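Local coordinates for protein pullulanase (Klebsiella oxytoca, PDB 2YOC) that probably hydrolyses the alpha-1,6-glucosidic linkages of pullulan and related alpha-dextrins, and is probably exported by a type 2 secretion system, at residues B[424-429]-B[444-449]; B[867-872]-B[887-892]; B[894-899]-B[923-928]. All coordinates share one frame; numbering follows the deposited sequence.

Contact 1: B[424-429]-B[444-449]; sequences AWDQTV and DSNMVQ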
loop_
_atom_site.group_PDB
_atom_site.type_symbol
_atom_site.label_atom_id
_atom_site.label_comp_id
_atom_site.label_asym_id
_atom_site.label_seq_id
_atom_site.Cartn_x
_atom_site.Cartn_y
_atom_site.Cartn_z
ATOM N N ALA B 424 7.493 -11.581 -50.877
ATOM C CA ALA B 424 6.654 -12.660 -51.418
ATOM C C ALA B 424 5.515 -12.175 -52.317
ATOM O O ALA B 424 5.196 -12.842 -53.317
ATOM C CB ALA B 424 6.088 -13.525 -50.304
ATOM N N TRP B 425 4.915 -11.016 -51.968
ATOM C CA TRP B 425 3.790 -10.459 -52.715
ATOM C C TRP B 425 4.146 -9.259 -53.598
ATOM O O TRP B 425 3.303 -8.828 -54.387
ATOM C CB TRP B 425 2.623 -10.115 -51.767
ATOM C CG TRP B 425 2.084 -11.266 -50.972
ATOM C CD1 TRP B 425 2.518 -11.707 -49.756
ATOM C CD2 TRP B 425 0.959 -12.066 -51.310
ATOM N NE1 TRP B 425 1.748 -12.763 -49.333
ATOM C CE2 TRP B 425 0.799 -13.026 -50.282
ATOM C CE3 TRP B 425 0.107 -12.115 -52.421
ATOM C CZ2 TRP B 425 -0.206 -14.004 -50.316
ATOM C CZ3 TRP B 425 -0.879 -13.088 -52.457
ATOM C CH2 TRP B 425 -1.043 -14.006 -51.405
ATOM N N ASP B 426 5.356 -8.704 -53.469
ATOM C CA ASP B 426 5.701 -7.533 -54.267
ATOM C C ASP B 426 6.067 -7.834 -55.715
ATOM O O ASP B 426 7.156 -8.338 -56.013
ATOM C CB ASP B 426 6.711 -6.616 -53.568
ATOM C CG ASP B 426 6.774 -5.215 -54.165
ATOM O OD1 ASP B 426 5.965 -4.915 -55.082
ATOM O OD2 ASP B 426 7.612 -4.408 -53.697
ATOM N N GLN B 427 5.148 -7.473 -56.614
ATOM C CA GLN B 427 5.259 -7.673 -58.059
ATOM C C GLN B 427 6.397 -6.867 -58.682
ATOM O O GLN B 427 7.012 -7.334 -59.653
ATOM C CB GLN B 427 3.918 -7.379 -58.757
ATOM C CG GLN B 427 2.774 -8.275 -58.286
ATOM C CD GLN B 427 2.973 -9.744 -58.621
ATOM O OE1 GLN B 427 3.357 -10.117 -59.748
ATOM N NE2 GLN B 427 2.679 -10.613 -57.655
ATOM N N THR B 428 6.715 -5.688 -58.100
ATOM C CA THR B 428 7.791 -4.824 -58.597
ATOM C C THR B 428 9.171 -5.417 -58.329
ATOM O O THR B 428 10.183 -4.856 -58.782
ATOM C CB THR B 428 7.631 -3.386 -58.102
ATOM O OG1 THR B 428 7.520 -3.380 -56.681
ATOM C CG2 THR B 428 6.445 -2.693 -58.710
ATOM N N VAL B 429 9.204 -6.554 -57.600
ATOM C CA VAL B 429 10.425 -7.304 -57.291
ATOM C C VAL B 429 10.521 -8.436 -58.328
ATOM O O VAL B 429 9.583 -9.243 -58.387
ATOM C CB VAL B 429 10.448 -7.884 -55.848
ATOM C CG1 VAL B 429 11.768 -8.613 -55.568
ATOM C CG2 VAL B 429 10.191 -6.807 -54.804
ATOM N N ASP B 444 14.082 -0.445 -57.392
ATOM C CA ASP B 444 12.861 0.062 -57.983
ATOM C C ASP B 444 11.665 -0.842 -57.670
ATOM O O ASP B 444 10.937 -1.271 -58.566
ATOM C CB ASP B 444 13.069 0.295 -59.492
ATOM C CG ASP B 444 14.208 1.257 -59.815
ATOM O OD1 ASP B 444 14.172 2.420 -59.325
ATOM O OD2 ASP B 444 15.129 0.858 -60.572
ATOM N N SER B 445 11.461 -1.136 -56.395
ATOM C CA SER B 445 10.320 -1.930 -55.971
ATOM C C SER B 445 9.489 -1.142 -54.957
ATOM O O SER B 445 9.998 -0.186 -54.356
ATOM C CB SER B 445 10.773 -3.259 -55.387
ATOM O OG SER B 445 11.317 -3.123 -54.086
ATOM N N ASN B 446 8.215 -1.522 -54.768
ATOM C CA ASN B 446 7.348 -0.858 -53.793
ATOM C C ASN B 446 7.908 -1.060 -52.383
ATOM O O ASN B 446 7.984 -0.102 -51.607
ATOM C CB ASN B 446 5.922 -1.408 -53.847
ATOM C CG ASN B 446 5.200 -1.249 -55.163
ATOM O OD1 ASN B 446 5.540 -0.400 -56.014
ATOM N ND2 ASN B 446 4.181 -2.091 -55.349
HETATM N N MSE B 447 8.327 -2.303 -52.071
HETATM C CA MSE B 447 8.898 -2.658 -50.783
HETATM C C MSE B 447 10.191 -1.885 -50.559
HETATM O O MSE B 447 10.257 -1.130 -49.591
HETATM C CB MSE B 447 9.098 -4.179 -50.693
HETATM C CG MSE B 447 9.617 -4.660 -49.353
HETATM SE SE MSE B 447 11.549 -4.685 -49.290
HETATM C CE MSE B 447 11.947 -6.033 -50.635
ATOM N N VAL B 448 11.200 -2.034 -51.445
ATOM C CA VAL B 448 12.485 -1.348 -51.259
ATOM C C VAL B 448 12.313 0.158 -51.082
ATOM O O VAL B 448 12.777 0.700 -50.074
ATOM C CB VAL B 448 13.576 -1.734 -52.278
ATOM C CG1 VAL B 448 14.782 -0.797 -52.200
ATOM C CG2 VAL B 448 14.005 -3.187 -52.088
ATOM N N GLN B 449 11.565 0.805 -51.995
ATOM C CA GLN B 449 11.296 2.240 -51.922
ATOM C C GLN B 449 10.512 2.642 -50.656
ATOM O O GLN B 449 10.728 3.744 -50.130
ATOM C CB GLN B 449 10.647 2.762 -53.217
ATOM C CG GLN B 449 11.666 3.148 -54.306
ATOM C CD GLN B 449 12.436 4.440 -54.044
ATOM O OE1 GLN B 449 11.956 5.365 -53.372
ATOM N NE2 GLN B 449 13.654 4.543 -54.584
#
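Ser445 meets the loop 424-429 through carbon: its CB lies against Thr428 OG1 and against Val429 CG2, the latter at 3.6 Å. Ser445 OG serves its own segment, accepting from Val448 N at 2.9 Å as the N-cap of helix 446-457. The same OG is also hydrogen-bonded to Ala442 O, so the cap is tied back to the loop before it.

At Asn446 the backbone takes over. Asn446 N donates to Thr428 OG1 at 2.8 Å, the N-H...O angle being 161°. With Thr428 OG1 between the backbone N and the carbonyl carbon (chi1 54°), the hydroxyl can turn its proton to Asp426 OD1 at 2.7 Å while receiving Asn446 N, a relay between carboxylate and helix. The Asn446 side chain crosses that of Thr428 at about a right angle; its amide is turned 25° from the nearby Asp426 carboxylate, without a hydrogen bond between OD1 and ND2.

This is a worked case of how helix 446-457, in the connection between the first and second strands of the (beta/alpha)8 barrel, can be received by the loop before it: an acidic side chain and a hydroxyl take backbone N-H groups of its first turn. Asp426 OD1 also accepts Thr428 N, an Asx turn in which both Thr428 donors approach from one face of the carboxylate.

Met447 N then bonds to Asp426 OD2 at 2.8 Å, nearly along the C-O axis. The carboxylate thus sits at the positive end of the helix dipole, which would probably stabilise its charge. Met447 CB lies 3.4 Å from Asp426 OD2, while its bent chain continues onto Leu440 and Tyr891.

Contact 2: B[867-872]-B[887-892]; sequences SELLRS and NRVDYS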
loop_
_atom_site.group_PDB
_atom_site.type_symbol
_atom_site.label_atom_id
_atom_site.label_comp_id
_atom_site.label_asym_id
_atom_site.label_seq_id
_atom_site.Cartn_x
_atom_site.Cartn_y
_atom_site.Cartn_z
ATOM N N SER B 867 3.040 -2.313 -39.492
ATOM C CA SER B 867 2.182 -1.504 -38.602
ATOM C C SER B 867 1.820 -0.152 -39.191
ATOM O O SER B 867 0.706 0.336 -38.959
ATOM C CB SER B 867 2.789 -1.358 -37.219
ATOM O OG SER B 867 3.000 -2.643 -36.667
ATOM N N GLU B 868 2.732 0.385 -40.042
ATOM C CA GLU B 868 2.590 1.627 -40.803
ATOM C C GLU B 868 1.548 1.469 -41.935
ATOM O O GLU B 868 1.180 2.463 -42.564
ATOM C CB GLU B 868 3.968 2.046 -41.386
ATOM C CG GLU B 868 4.448 1.288 -42.627
ATOM C CD GLU B 868 4.975 -0.127 -42.463
ATOM O OE1 GLU B 868 4.994 -0.621 -41.313
ATOM O OE2 GLU B 868 5.419 -0.724 -43.472
ATOM N N LEU B 869 1.144 0.205 -42.239
ATOM C CA LEU B 869 0.185 -0.173 -43.274
ATOM C C LEU B 869 -0.958 -0.951 -42.636
ATOM O O LEU B 869 -1.496 -1.881 -43.238
ATOM C CB LEU B 869 0.860 -0.994 -44.390
ATOM C CG LEU B 869 2.116 -0.381 -45.060
ATOM C CD1 LEU B 869 2.734 -1.339 -46.055
ATOM C CD2 LEU B 869 1.834 0.971 -45.697
ATOM N N LEU B 870 -1.318 -0.589 -41.391
ATOM C CA LEU B 870 -2.423 -1.173 -40.616
ATOM C C LEU B 870 -2.478 -2.702 -40.687
ATOM O O LEU B 870 -3.564 -3.285 -40.629
ATOM C CB LEU B 870 -3.759 -0.550 -41.096
ATOM C CG LEU B 870 -3.814 0.975 -41.130
ATOM C CD1 LEU B 870 -4.932 1.458 -41.985
ATOM C CD2 LEU B 870 -3.949 1.546 -39.741
ATOM N N ARG B 871 -1.300 -3.348 -40.818
ATOM C CA ARG B 871 -1.163 -4.795 -40.987
ATOM C C ARG B 871 -2.125 -5.599 -40.173
ATOM O O ARG B 871 -2.300 -5.356 -38.972
ATOM C CB ARG B 871 0.278 -5.295 -40.771
ATOM C CG ARG B 871 0.522 -6.726 -41.251
ATOM C CD ARG B 871 1.886 -7.217 -40.834
ATOM N NE ARG B 871 2.169 -8.568 -41.317
ATOM C CZ ARG B 871 3.367 -9.137 -41.264
ATOM N NH1 ARG B 871 4.405 -8.468 -40.773
ATOM N NH2 ARG B 871 3.550 -10.355 -41.746
ATOM N N SER B 872 -2.749 -6.553 -40.873
ATOM C CA SER B 872 -3.675 -7.538 -40.363
ATOM C C SER B 872 -3.231 -8.953 -40.776
ATOM O O SER B 872 -2.549 -9.140 -41.783
ATOM C CB SER B 872 -5.079 -7.243 -40.867
ATOM O OG SER B 872 -5.998 -8.243 -40.453
ATOM N N ASN B 887 0.188 -13.927 -43.477
ATOM C CA ASN B 887 1.303 -13.030 -43.185
ATOM C C ASN B 887 1.602 -12.052 -44.320
ATOM O O ASN B 887 2.701 -11.511 -44.412
ATOM C CB ASN B 887 2.522 -13.872 -42.860
ATOM C CG ASN B 887 2.460 -14.498 -41.512
ATOM O OD1 ASN B 887 2.880 -13.905 -40.508
ATOM N ND2 ASN B 887 2.037 -15.740 -41.480
ATOM N N ARG B 888 0.618 -11.806 -45.159
ATOM C CA ARG B 888 0.726 -10.939 -46.319
ATOM C C ARG B 888 0.821 -9.474 -45.949
ATOM O O ARG B 888 0.025 -8.976 -45.141
ATOM C CB ARG B 888 -0.473 -11.184 -47.248
ATOM C CG ARG B 888 -0.541 -10.282 -48.450
ATOM C CD ARG B 888 -1.739 -10.602 -49.291
ATOM N NE ARG B 888 -1.871 -9.636 -50.375
ATOM C CZ ARG B 888 -2.693 -8.593 -50.354
ATOM N NH1 ARG B 888 -3.495 -8.390 -49.308
ATOM N NH2 ARG B 888 -2.731 -7.749 -51.379
ATOM N N VAL B 889 1.819 -8.792 -46.549
ATOM C CA VAL B 889 2.030 -7.345 -46.427
ATOM C C VAL B 889 1.959 -6.746 -47.844
ATOM O O VAL B 889 2.911 -6.885 -48.618
ATOM C CB VAL B 889 3.326 -6.948 -45.675
ATOM C CG1 VAL B 889 3.422 -5.431 -45.521
ATOM C CG2 VAL B 889 3.375 -7.606 -44.313
ATOM N N ASP B 890 0.827 -6.114 -48.187
ATOM C CA ASP B 890 0.650 -5.532 -49.516
ATOM C C ASP B 890 1.432 -4.220 -49.744
ATOM O O ASP B 890 0.938 -3.148 -49.389
ATOM C CB ASP B 890 -0.838 -5.350 -49.833
ATOM C CG ASP B 890 -1.102 -4.816 -51.222
ATOM O OD1 ASP B 890 -0.154 -4.800 -52.048
ATOM O OD2 ASP B 890 -2.252 -4.422 -51.489
ATOM N N TYR B 891 2.612 -4.289 -50.389
ATOM C CA TYR B 891 3.383 -3.071 -50.635
ATOM C C TYR B 891 2.849 -2.196 -51.788
ATOM O O TYR B 891 3.354 -1.090 -52.011
ATOM C CB TYR B 891 4.915 -3.309 -50.648
ATOM C CG TYR B 891 5.500 -3.510 -49.260
ATOM C CD1 TYR B 891 5.708 -2.429 -48.403
ATOM C CD2 TYR B 891 5.838 -4.780 -48.802
ATOM C CE1 TYR B 891 6.196 -2.613 -47.108
ATOM C CE2 TYR B 891 6.345 -4.978 -47.516
ATOM C CZ TYR B 891 6.513 -3.893 -46.665
ATOM O OH TYR B 891 7.003 -4.077 -45.387
ATOM N N SER B 892 1.773 -2.668 -52.471
ATOM C CA SER B 892 1.086 -1.927 -53.539
ATOM C C SER B 892 -0.093 -1.113 -52.948
ATOM O O SER B 892 -0.823 -0.448 -53.684
ATOM C CB SER B 892 0.610 -2.873 -54.637
ATOM O OG SER B 892 -0.717 -3.336 -54.419
#
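Arg871 lays its guanidinium across Val889, in the long loop region that follows strand 860-864, the eighth strand of the (beta/alpha)8 barrel, on either side of the short helix 883-886. The Arg871 chain is extended, with CG anti to the backbone N (chi1 -167°), and crosses Val889 at about a right angle. One methyl, Val889 CG2, stands 3.3 Å above the guanidinium plane of Arg871, over its centre, an apolar lid on a buried charge. The polar rim is used elsewhere: NH2 forms a salt bridge with Asp421 and NH1 bonds to Gln865 O, whereas the bond from Arg871 NH2 to Asn887 O is weak, 3.0 Å long and bent to 124°.

The other Val889 methyl, CG1, faces Leu869 CD1. That leucine methyl meets Tyr891 as well, approaching CE1 and CD1 of the ring, the two side chains crossing at about a right angle. Glu868, bent at chi2 (-75°), brings its carboxylate near the same ring, but OE2 is hydrogen-bonded to His450.

Asp890 CB lies against one face of the Arg888 guanidinium, toward its rim; that group forms salt bridges with Asp890 and Asp895. Asp890 OD1 receives Ser892 OG at 2.8 Å on its syn lone pair.

Contact 3: B[894-899]-B[923-928]; sequences QDNNYN and ATPGEA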
loop_
_atom_site.group_PDB
_atom_site.type_symbol
_atom_site.label_atom_id
_atom_site.label_comp_id
_atom_site.label_asym_id
_atom_site.label_seq_id
_atom_site.Cartn_x
_atom_site.Cartn_y
_atom_site.Cartn_z
ATOM N N GLN B 894 -3.271 -1.728 -51.337
ATOM C CA GLN B 894 -4.667 -1.854 -51.741
ATOM C C GLN B 894 -5.493 -2.215 -50.526
ATOM O O GLN B 894 -6.655 -1.815 -50.438
ATOM C CB GLN B 894 -4.837 -2.900 -52.860
ATOM C CG GLN B 894 -4.167 -2.516 -54.185
ATOM C CD GLN B 894 -4.608 -1.160 -54.690
ATOM O OE1 GLN B 894 -3.801 -0.227 -54.803
ATOM N NE2 GLN B 894 -5.910 -1.007 -54.957
ATOM N N ASP B 895 -4.873 -2.960 -49.583
ATOM C CA ASP B 895 -5.469 -3.451 -48.334
ATOM C C ASP B 895 -4.426 -3.940 -47.305
ATOM O O ASP B 895 -3.296 -4.292 -47.654
ATOM C CB ASP B 895 -6.483 -4.583 -48.625
ATOM C CG ASP B 895 -5.835 -5.880 -49.058
ATOM O OD1 ASP B 895 -5.161 -5.882 -50.116
ATOM O OD2 ASP B 895 -5.988 -6.887 -48.332
ATOM N N ASN B 896 -4.870 -4.030 -46.048
ATOM C CA ASN B 896 -4.101 -4.454 -44.889
ATOM C C ASN B 896 -4.214 -5.969 -44.637
ATOM O O ASN B 896 -3.779 -6.435 -43.571
ATOM C CB ASN B 896 -4.576 -3.671 -43.656
ATOM C CG ASN B 896 -5.963 -4.038 -43.160
ATOM O OD1 ASN B 896 -6.834 -4.523 -43.911
ATOM N ND2 ASN B 896 -6.205 -3.783 -41.881
ATOM N N ASN B 897 -4.802 -6.731 -45.598
ATOM C CA ASN B 897 -4.967 -8.186 -45.500
ATOM C C ASN B 897 -5.979 -8.591 -44.404
ATOM O O ASN B 897 -5.939 -9.705 -43.865
ATOM C CB ASN B 897 -3.596 -8.892 -45.361
ATOM C CG ASN B 897 -3.587 -10.347 -45.721
ATOM O OD1 ASN B 897 -3.984 -10.748 -46.819
ATOM N ND2 ASN B 897 -3.062 -11.164 -44.817
ATOM N N TYR B 898 -6.911 -7.685 -44.102
ATOM C CA TYR B 898 -7.937 -7.954 -43.098
ATOM C C TYR B 898 -9.068 -8.741 -43.729
ATOM O O TYR B 898 -9.317 -8.573 -44.921
ATOM C CB TYR B 898 -8.430 -6.637 -42.485
ATOM C CG TYR B 898 -9.487 -6.761 -41.405
ATOM C CD1 TYR B 898 -9.140 -7.090 -40.096
ATOM C CD2 TYR B 898 -10.818 -6.453 -41.667
ATOM C CE1 TYR B 898 -10.101 -7.155 -39.085
ATOM C CE2 TYR B 898 -11.786 -6.510 -40.663
ATOM C CZ TYR B 898 -11.422 -6.862 -39.373
ATOM O OH TYR B 898 -12.376 -6.924 -38.385
ATOM N N ASN B 899 -9.720 -9.626 -42.946
ATOM C CA ASN B 899 -10.838 -10.474 -43.397
ATOM C C ASN B 899 -10.522 -11.162 -44.746
ATOM O O ASN B 899 -11.028 -10.777 -45.818
ATOM C CB ASN B 899 -12.160 -9.676 -43.423
ATOM C CG ASN B 899 -13.368 -10.461 -43.810
ATOM O OD1 ASN B 899 -13.566 -11.596 -43.385
ATOM N ND2 ASN B 899 -14.191 -9.864 -44.649
ATOM N N ALA B 923 -15.358 -1.205 -41.927
ATOM C CA ALA B 923 -14.830 -1.386 -43.282
ATOM C C ALA B 923 -13.345 -1.726 -43.304
ATOM O O ALA B 923 -12.618 -1.352 -42.380
ATOM C CB ALA B 923 -15.072 -0.124 -44.094
ATOM N N THR B 924 -12.890 -2.427 -44.363
ATOM C CA THR B 924 -11.479 -2.807 -44.525
ATOM C C THR B 924 -10.701 -1.624 -45.122
ATOM O O THR B 924 -11.179 -1.019 -46.092
ATOM C CB THR B 924 -11.360 -4.117 -45.336
ATOM O OG1 THR B 924 -12.202 -5.102 -44.732
ATOM C CG2 THR B 924 -9.926 -4.661 -45.416
ATOM N N PRO B 925 -9.504 -1.286 -44.563
ATOM C CA PRO B 925 -8.708 -0.181 -45.124
ATOM C C PRO B 925 -8.348 -0.363 -46.599
ATOM O O PRO B 925 -8.214 -1.495 -47.073
ATOM C CB PRO B 925 -7.435 -0.206 -44.278
ATOM C CG PRO B 925 -7.813 -0.874 -43.028
ATOM C CD PRO B 925 -8.819 -1.891 -43.404
ATOM N N GLY B 926 -8.212 0.763 -47.293
ATOM C CA GLY B 926 -7.849 0.846 -48.703
ATOM C C GLY B 926 -6.672 1.775 -48.918
ATOM O O GLY B 926 -6.128 2.327 -47.953
ATOM N N GLU B 927 -6.270 1.979 -50.185
ATOM C CA GLU B 927 -5.124 2.833 -50.525
ATOM C C GLU B 927 -5.051 4.113 -49.700
ATOM O O GLU B 927 -3.960 4.491 -49.267
ATOM C CB GLU B 927 -5.108 3.146 -52.027
ATOM C CG GLU B 927 -3.793 3.689 -52.553
ATOM C CD GLU B 927 -3.762 3.932 -54.053
ATOM O OE1 GLU B 927 -4.397 3.148 -54.800
ATOM O OE2 GLU B 927 -3.099 4.906 -54.482
ATOM N N ALA B 928 -6.222 4.758 -49.459
ATOM C CA ALA B 928 -6.356 6.011 -48.711
ATOM C C ALA B 928 -5.976 5.901 -47.233
ATOM O O ALA B 928 -5.243 6.755 -46.717
ATOM C CB ALA B 928 -7.766 6.538 -48.838
#
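Asn896 sets its amide against CG and CD of Pro925; the contact is van der Waals, a polar amide against ring carbons. Asn896 OD1 approaches Pro925 CD at 3.3 Å, and Asn896 ND2 lies 3.5 Å from Pro925 CG, the two side chains crossing at a slant. Asn896 OD1 also touches Thr924 CG2, at 3.4 Å. The same methyl, anti to the backbone N, reaches Tyr898 CB, while Thr924 OG1 stands in the plane of the Tyr898 ring, at its edge, 3.6 Å from CD2.

Between the backbones, which run roughly antiparallel, the links are CA-H...O contacts. Gly926 CA approaches Gln894 O at 3.4 Å, and Asp895 CA approaches Pro925 O at 3.6 Å, one in each direction.

The polar groups are satisfied mostly within the loop or beyond it. Asp895 OD2 accepts Asn897 N; Asn896 OD1 takes Tyr898 N from above its carbonyl plane, 64° out of it, while its ND2 bonds to Leu870 O. Tyr898 OH is bonded to Lys919 O, and its ring meets Trp827 edge-to-face.

Gly926 is the N-cap of helix 927-945, and its N bonds to Glu929 OE1, as in one half of a capping box. The whole is a loop with two consecutive Asx turns laid along the approach to a capped long helix, reached after several short helices beyond the eighth strand of the (beta/alpha)8 barrel.

Overall arrangement
The three contacts come in series along the chain and lie on one side of its centre. Contact 1 belongs to the connection between barrel strands 413-417 and 461-464, which carries helices 419-423 and 446-457; contacts 2 and 3 belong to the region from strand 860-864 to helix 927-945. Strands 413-417 and 860-864 are the first and last of the closed barrel, which brings the segments that follow them together. Contact 2 is the middle member, its centre 13 Å from that of contact 1 and 9 Å from that of contact 3, and touches both; contacts 1 and 3, 18 Å apart between centres, do not touch. Segment 887-892 packs on helix 446-457, while Ser872 N probably hydrogen-bonds to Asn896 O, consistent with mutual bracing.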